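Local atomic coordinates of protein-tyrosine-phosphatase (PDB entry 2Z72), a protein that hydrolyses the phosphate ester of phosphotyrosine as a cold-active phosphatase, probably using the pair of zinc ions bound in its calcineurin-like phosphoesterase fold. Residues 150-155 with 253-258; 190-195 with 231-236. All blocks are in the same frame, centred on the assembly; numbering follows the deposited sequence.

Contact 1. Residues 150-155 with 253-258; sequences HEQMVL and GPTWYR
Q152 and M153 reach from helix 149-156 to T255 and W256 on the loop between helices 243-249 and 267-277, beside the two-zinc centre of the calcineurin-like phosphoesterase fold. N149, the first residue of the helix, is a ligand of one zinc ion, and the indole of W256 lies about 6 Å from a zinc, so the contact joins two elements bordering the metal site. The Q152 side chain meets T255 from the opposite direction. There the hydroxyl OG1 of T255 donates a 2.8 Å hydrogen bond to Q152 OE1, approaching at 120° to the C=O bond and tilted from the carbonyl plane. With its chi1 near +60°, T255 holds OG1 between backbone N and carbonyl carbon, which leaves CG2 of T255 to lie 3.6 Å from Q152 NE2. Q152 OE1 also accepts from a water at 2.7 Å. This water sits in the plane of the W256 ring, at its edge, and accepts from the indole NE1, so one amide oxygen links both loop side chains to the helix. M153, described here in one of its two conformers, crosses W256 at about a right angle, its chain bent at chi3 (-73°). In this conformer M153 SD makes a Met-aromatic contact at the edge of the six-membered ring of W256, 5.0 Å from the ring centroid. The same bend carries the methyl over the centre of one face of the H150 imidazole; H150 in turn bonds through ND1 to D117. On the indole side, M153 CE of this conformer touches W256 CH2 at 3.6 Å.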
loop_
_atom_site.group_PDB
_atom_site.type_symbol
_atom_site.label_atom_id
_atom_site.label_comp_id
_atom_site.label_asym_id
_atom_site.label_seq_id
_atom_site.Cartn_x
_atom_site.Cartn_y
_atom_site.Cartn_z
ATOM N N HIS A 150 3.346 -0.912 8.398
ATOM C CA HIS A 150 4.500 -1.790 8.113
ATOM C C HIS A 150 5.463 -1.204 7.112
ATOM O O HIS A 150 6.676 -1.472 7.216
ATOM C CB HIS A 150 4.023 -3.169 7.706
ATOM C CG HIS A 150 3.482 -3.911 8.914
ATOM N ND1 HIS A 150 4.234 -4.845 9.586
ATOM C CD2 HIS A 150 2.300 -3.780 9.541
ATOM C CE1 HIS A 150 3.508 -5.265 10.584
ATOM N NE2 HIS A 150 2.325 -4.674 10.616
ATOM N N GLU A 151 5.052 -0.395 6.138
ATOM C CA GLU A 151 6.010 0.334 5.327
ATOM C C GLU A 151 6.895 1.215 6.191
ATOM O O GLU A 151 8.100 1.292 6.006
ATOM C CB GLU A 151 5.334 1.160 4.230
ATOM C CG GLU A 151 4.784 0.390 3.057
ATOM C CD GLU A 151 3.658 -0.546 3.417
ATOM O OE1 GLU A 151 3.653 -1.692 2.975
ATOM O OE2 GLU A 151 2.750 -0.060 4.144
ATOM N N GLN A 152 6.254 1.950 7.135
ATOM C CA GLN A 152 7.006 2.832 7.993
ATOM C C GLN A 152 7.986 2.061 8.893
ATOM O O GLN A 152 9.158 2.424 9.048
ATOM C CB GLN A 152 6.072 3.685 8.870
ATOM C CG GLN A 152 5.189 4.618 8.047
ATOM C CD GLN A 152 4.102 5.296 8.864
ATOM O OE1 GLN A 152 3.687 4.789 9.905
ATOM N NE2 GLN A 152 3.664 6.452 8.378
ATOM N N MET A 153 7.509 0.960 9.440
ATOM C CA MET A 153 8.356 0.134 10.309
ATOM C C MET A 153 9.569 -0.391 9.549
ATOM O O MET A 153 10.707 -0.217 9.960
ATOM C CB MET A 153 7.554 -1.020 10.897
ATOM C CG MET A 153 6.869 -0.538 12.182
ATOM S SD MET A 153 6.163 -1.867 13.154
ATOM C CE MET A 153 4.732 -2.330 12.204
ATOM N N VAL A 154 9.350 -1.014 8.382
ATOM C CA VAL A 154 10.439 -1.574 7.604
ATOM C C VAL A 154 11.424 -0.500 7.246
ATOM O O VAL A 154 12.646 -0.657 7.422
ATOM C CB VAL A 154 9.929 -2.327 6.371
ATOM C CG1 VAL A 154 11.033 -2.605 5.398
ATOM C CG2 VAL A 154 9.235 -3.635 6.841
ATOM N N LEU A 155 10.959 0.607 6.675
ATOM C CA LEU A 155 11.876 1.613 6.190
ATOM C C LEU A 155 12.665 2.200 7.375
ATOM O O LEU A 155 13.835 2.564 7.186
ATOM C CB LEU A 155 11.167 2.696 5.377
ATOM C CG LEU A 155 11.057 2.400 3.886
ATOM C CD1 LEU A 155 10.490 1.097 3.488
ATOM C CD2 LEU A 155 10.311 3.628 3.292
ATOM N N GLY A 253 -2.183 7.861 15.535
ATOM C CA GLY A 253 -2.051 8.552 14.283
ATOM C C GLY A 253 -2.598 7.780 13.097
ATOM O O GLY A 253 -3.153 6.669 13.229
ATOM N N PRO A 254 -2.519 8.410 11.930
ATOM C CA PRO A 254 -3.202 7.844 10.778
ATOM C C PRO A 254 -2.848 6.427 10.379
ATOM O O PRO A 254 -3.701 5.783 9.750
ATOM C CB PRO A 254 -2.797 8.849 9.666
ATOM C CG PRO A 254 -2.662 10.178 10.372
ATOM C CD PRO A 254 -2.093 9.819 11.737
ATOM N N THR A 255 -1.638 5.957 10.654
ATOM C CA THR A 255 -1.259 4.623 10.222
ATOM C C THR A 255 -1.360 3.544 11.295
ATOM O O THR A 255 -1.234 2.375 10.960
ATOM C CB THR A 255 0.160 4.614 9.645
ATOM O OG1 THR A 255 1.046 5.085 10.644
ATOM C CG2 THR A 255 0.242 5.474 8.398
ATOM N N TRP A 256 -1.724 3.910 12.518
ATOM C CA TRP A 256 -1.915 2.920 13.587
ATOM C C TRP A 256 -3.276 2.967 14.226
ATOM O O TRP A 256 -3.671 2.010 14.891
ATOM C CB TRP A 256 -0.864 3.104 14.674
ATOM C CG TRP A 256 0.504 2.658 14.351
ATOM C CD1 TRP A 256 1.499 3.374 13.725
ATOM C CD2 TRP A 256 1.066 1.388 14.618
ATOM N NE1 TRP A 256 2.634 2.646 13.610
ATOM C CE2 TRP A 256 2.408 1.397 14.151
ATOM C CE3 TRP A 256 0.626 0.223 15.229
ATOM C CZ2 TRP A 256 3.262 0.305 14.266
ATOM C CZ3 TRP A 256 1.458 -0.853 15.337
ATOM C CH2 TRP A 256 2.774 -0.823 14.858
ATOM N N TYR A 257 -4.019 4.076 14.120
ATOM C CA TYR A 257 -5.238 4.242 14.882
ATOM C C TYR A 257 -6.259 3.183 14.567
ATOM O O TYR A 257 -6.552 2.945 13.403
ATOM C CB TYR A 257 -5.824 5.599 14.524
ATOM C CG TYR A 257 -7.074 5.997 15.296
ATOM C CD1 TYR A 257 -7.072 6.073 16.701
ATOM C CD2 TYR A 257 -8.233 6.336 14.603
ATOM C CE1 TYR A 257 -8.222 6.471 17.377
ATOM C CE2 TYR A 257 -9.360 6.727 15.311
ATOM C CZ TYR A 257 -9.360 6.776 16.681
ATOM O OH TYR A 257 -10.501 7.189 17.330
ATOM N N ARG A 258 -6.802 2.582 15.627
ATOM C CA ARG A 258 -7.807 1.569 15.493
ATOM C C ARG A 258 -9.148 1.936 16.122
ATOM O O ARG A 258 -10.003 1.087 16.333
ATOM C CB ARG A 258 -7.393 0.194 16.086
ATOM C CG ARG A 258 -6.225 -0.356 15.323
ATOM C CD ARG A 258 -6.072 -1.807 15.695
ATOM N NE ARG A 258 -4.806 -2.342 15.352
ATOM C CZ ARG A 258 -4.314 -3.034 14.404
ATOM N NH1 ARG A 258 -3.073 -3.528 14.183
ATOM N NH2 ARG A 258 -5.166 -3.357 13.427
HETATM O O HOH W 1 4.915 4.043 12.236
#

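Contact 2. Residues 190-195 with 231-236; sequences WLRSKN and NVDASK
A side-on arginine-carboxylate salt bridge joins the C-terminal part of helix 186-192 to the type I beta turn N231 to A234, which connects helices 221-231 and 236-241. R192 stretches its chain from CG to NE and presents the NE and NH1 edge of its guanidinium to D233. In the conformer given for D233, R192 NE donates to D233 OD2 at 2.9 Å and R192 NH1 to D233 OD1 at 2.8 Å, both almost straight (175° and 177°). Each oxygen uses its syn lone pair, and the two flat groups lie only 8° from coplanar. R192 CG rests 4.2 Å from V232 CG1, an apolar touch nearer the backbone than the ion pair. The remaining nitrogen, NH2, bonds to the carbonyls of Y181 and G188, which helps to fix the rotation of the guanidinium. A leucine in place of R192 would probably leave the D233 carboxylate without its paired charge and the carbonyls of Y181 and G188 without this donor. D233 is exposed and modelled in two conformers, so the bridge may not be made in both; its two-point, coplanar geometry nonetheless implies a strongly directional link when formed.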
loop_
_atom_site.group_PDB
_atom_site.type_symbol
_atom_site.label_atom_id
_atom_site.label_comp_id
_atom_site.label_asym_id
_atom_site.label_seq_id
_atom_site.Cartn_x
_atom_site.Cartn_y
_atom_site.Cartn_z
ATOM N N TRP A 190 10.784 4.798 -4.785
ATOM C CA TRP A 190 9.375 4.746 -5.144
ATOM C C TRP A 190 8.505 4.908 -3.922
ATOM O O TRP A 190 7.574 5.762 -3.882
ATOM C CB TRP A 190 9.118 3.462 -5.840
ATOM C CG TRP A 190 7.742 3.095 -6.256
ATOM C CD1 TRP A 190 6.878 3.688 -7.116
ATOM C CD2 TRP A 190 7.069 1.890 -5.831
ATOM N NE1 TRP A 190 5.712 2.978 -7.252
ATOM C CE2 TRP A 190 5.822 1.873 -6.468
ATOM C CE3 TRP A 190 7.407 0.868 -4.976
ATOM C CZ2 TRP A 190 4.894 0.839 -6.280
ATOM C CZ3 TRP A 190 6.501 -0.164 -4.791
ATOM C CH2 TRP A 190 5.271 -0.173 -5.432
ATOM N N LEU A 191 8.739 4.159 -2.851
ATOM C CA LEU A 191 7.936 4.256 -1.644
ATOM C C LEU A 191 8.032 5.633 -1.027
ATOM O O LEU A 191 7.038 6.146 -0.517
ATOM C CB LEU A 191 8.360 3.201 -0.632
ATOM C CG LEU A 191 8.056 1.751 -1.025
ATOM C CD1 LEU A 191 8.752 0.810 -0.064
ATOM C CD2 LEU A 191 6.543 1.480 -1.057
ATOM N N ARG A 192 9.210 6.262 -1.027
ATOM C CA ARG A 192 9.407 7.573 -0.430
ATOM C C ARG A 192 8.708 8.702 -1.190
ATOM O O ARG A 192 8.659 9.808 -0.700
ATOM C CB ARG A 192 10.892 7.840 -0.239
ATOM C CG ARG A 192 11.451 7.085 0.981
ATOM C CD ARG A 192 12.967 7.117 0.983
ATOM N NE ARG A 192 13.531 6.438 2.126
ATOM C CZ ARG A 192 13.691 5.123 2.228
ATOM N NH1 ARG A 192 14.234 4.630 3.336
ATOM N NH2 ARG A 192 13.323 4.334 1.263
ATOM N N SER A 193 8.156 8.407 -2.375
ATOM C CA SER A 193 7.355 9.344 -3.120
ATOM C C SER A 193 5.867 9.311 -2.736
ATOM O O SER A 193 5.111 10.173 -3.152
ATOM C CB SER A 193 7.508 9.212 -4.614
ATOM O OG SER A 193 6.822 8.067 -5.082
ATOM N N LYS A 194 5.468 8.273 -1.994
ATOM C CA LYS A 194 4.052 8.009 -1.786
ATOM C C LYS A 194 3.428 8.855 -0.691
ATOM O O LYS A 194 4.078 9.366 0.206
ATOM C CB LYS A 194 3.865 6.499 -1.536
ATOM C CG LYS A 194 4.297 5.633 -2.710
ATOM C CD LYS A 194 3.668 6.001 -4.048
ATOM C CE LYS A 194 4.079 5.137 -5.199
ATOM N NZ LYS A 194 3.506 5.679 -6.471
ATOM N N ASN A 195 2.107 9.010 -0.852
ATOM C CA ASN A 195 1.248 9.616 0.152
ATOM C C ASN A 195 0.898 8.593 1.216
ATOM O O ASN A 195 1.056 7.377 1.073
ATOM C CB ASN A 195 -0.017 10.174 -0.495
ATOM C CG ASN A 195 0.279 11.360 -1.385
ATOM O OD1 ASN A 195 0.939 12.297 -0.926
ATOM N ND2 ASN A 195 -0.144 11.345 -2.630
ATOM N N ASN A 231 10.320 12.293 6.984
ATOM C CA ASN A 231 10.749 11.760 8.280
ATOM C C ASN A 231 10.632 10.291 8.383
ATOM O O ASN A 231 10.922 9.758 9.470
ATOM C CB ASN A 231 9.963 12.431 9.440
ATOM C CG ASN A 231 10.310 13.909 9.478
ATOM O OD1 ASN A 231 9.547 14.801 8.966
ATOM N ND2 ASN A 231 11.469 14.186 10.037
ATOM N N VAL A 232 10.275 9.552 7.329
ATOM C CA VAL A 232 10.250 8.090 7.469
ATOM C C VAL A 232 11.635 7.528 7.787
ATOM O O VAL A 232 11.703 6.466 8.407
ATOM C CB VAL A 232 9.557 7.492 6.227
ATOM C CG1 VAL A 232 10.402 7.658 4.962
ATOM C CG2 VAL A 232 9.198 6.037 6.398
ATOM N N ASP A 233 12.680 8.287 7.501
ATOM C CA ASP A 233 14.076 7.945 7.785
ATOM C C ASP A 233 14.615 8.627 9.031
ATOM O O ASP A 233 15.835 8.602 9.310
ATOM C CB ASP A 233 14.966 8.346 6.587
ATOM C CG ASP A 233 14.680 7.583 5.337
ATOM O OD1 ASP A 233 14.932 6.360 5.361
ATOM O OD2 ASP A 233 14.238 8.139 4.327
ATOM N N ALA A 234 13.756 9.266 9.812
ATOM C CA ALA A 234 14.233 9.837 11.073
ATOM C C ALA A 234 14.451 8.700 12.069
ATOM O O ALA A 234 13.897 7.596 12.030
ATOM C CB ALA A 234 13.295 10.907 11.630
ATOM N N SER A 235 15.333 8.984 13.061
ATOM C CA SER A 235 15.431 8.051 14.180
ATOM C C SER A 235 14.159 7.991 15.005
ATOM O O SER A 235 13.425 8.940 15.075
ATOM C CB SER A 235 16.589 8.425 15.125
ATOM O OG SER A 235 16.300 9.656 15.782
ATOM N N LYS A 236 13.994 6.823 15.647
ATOM C CA LYS A 236 12.894 6.694 16.621
ATOM C C LYS A 236 12.981 7.796 17.671
ATOM O O LYS A 236 11.897 8.291 17.984
ATOM C CB LYS A 236 12.898 5.337 17.332
ATOM C CG LYS A 236 11.622 5.040 18.124
ATOM C CD LYS A 236 11.774 3.772 18.959
ATOM C CE LYS A 236 10.519 3.359 19.664
ATOM N NZ LYS A 236 9.631 2.455 18.863
#

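Following the chain from the N terminus, helix 149-156 supplies the first half of contact 1, and helix 186-192 then opens contact 2. The latter closes first, when the chain returns through helix 221-231 to the turn at 231-236, a loop of 35 intervening residues. Contact 1 closes only at 253-258, after helices 236-241 and 243-249, so the shorter loop lies wholly within the longer one. The two meet where L155 of helix 149-156 packs against contact 2: L155 CD2 lies 3.7 Å from R192 NH2, and L155 CB packs 4.0 Å from V232 CG2. This helix thereby connects the zinc-side loop with the helix-turn pairing farther from the zinc ions.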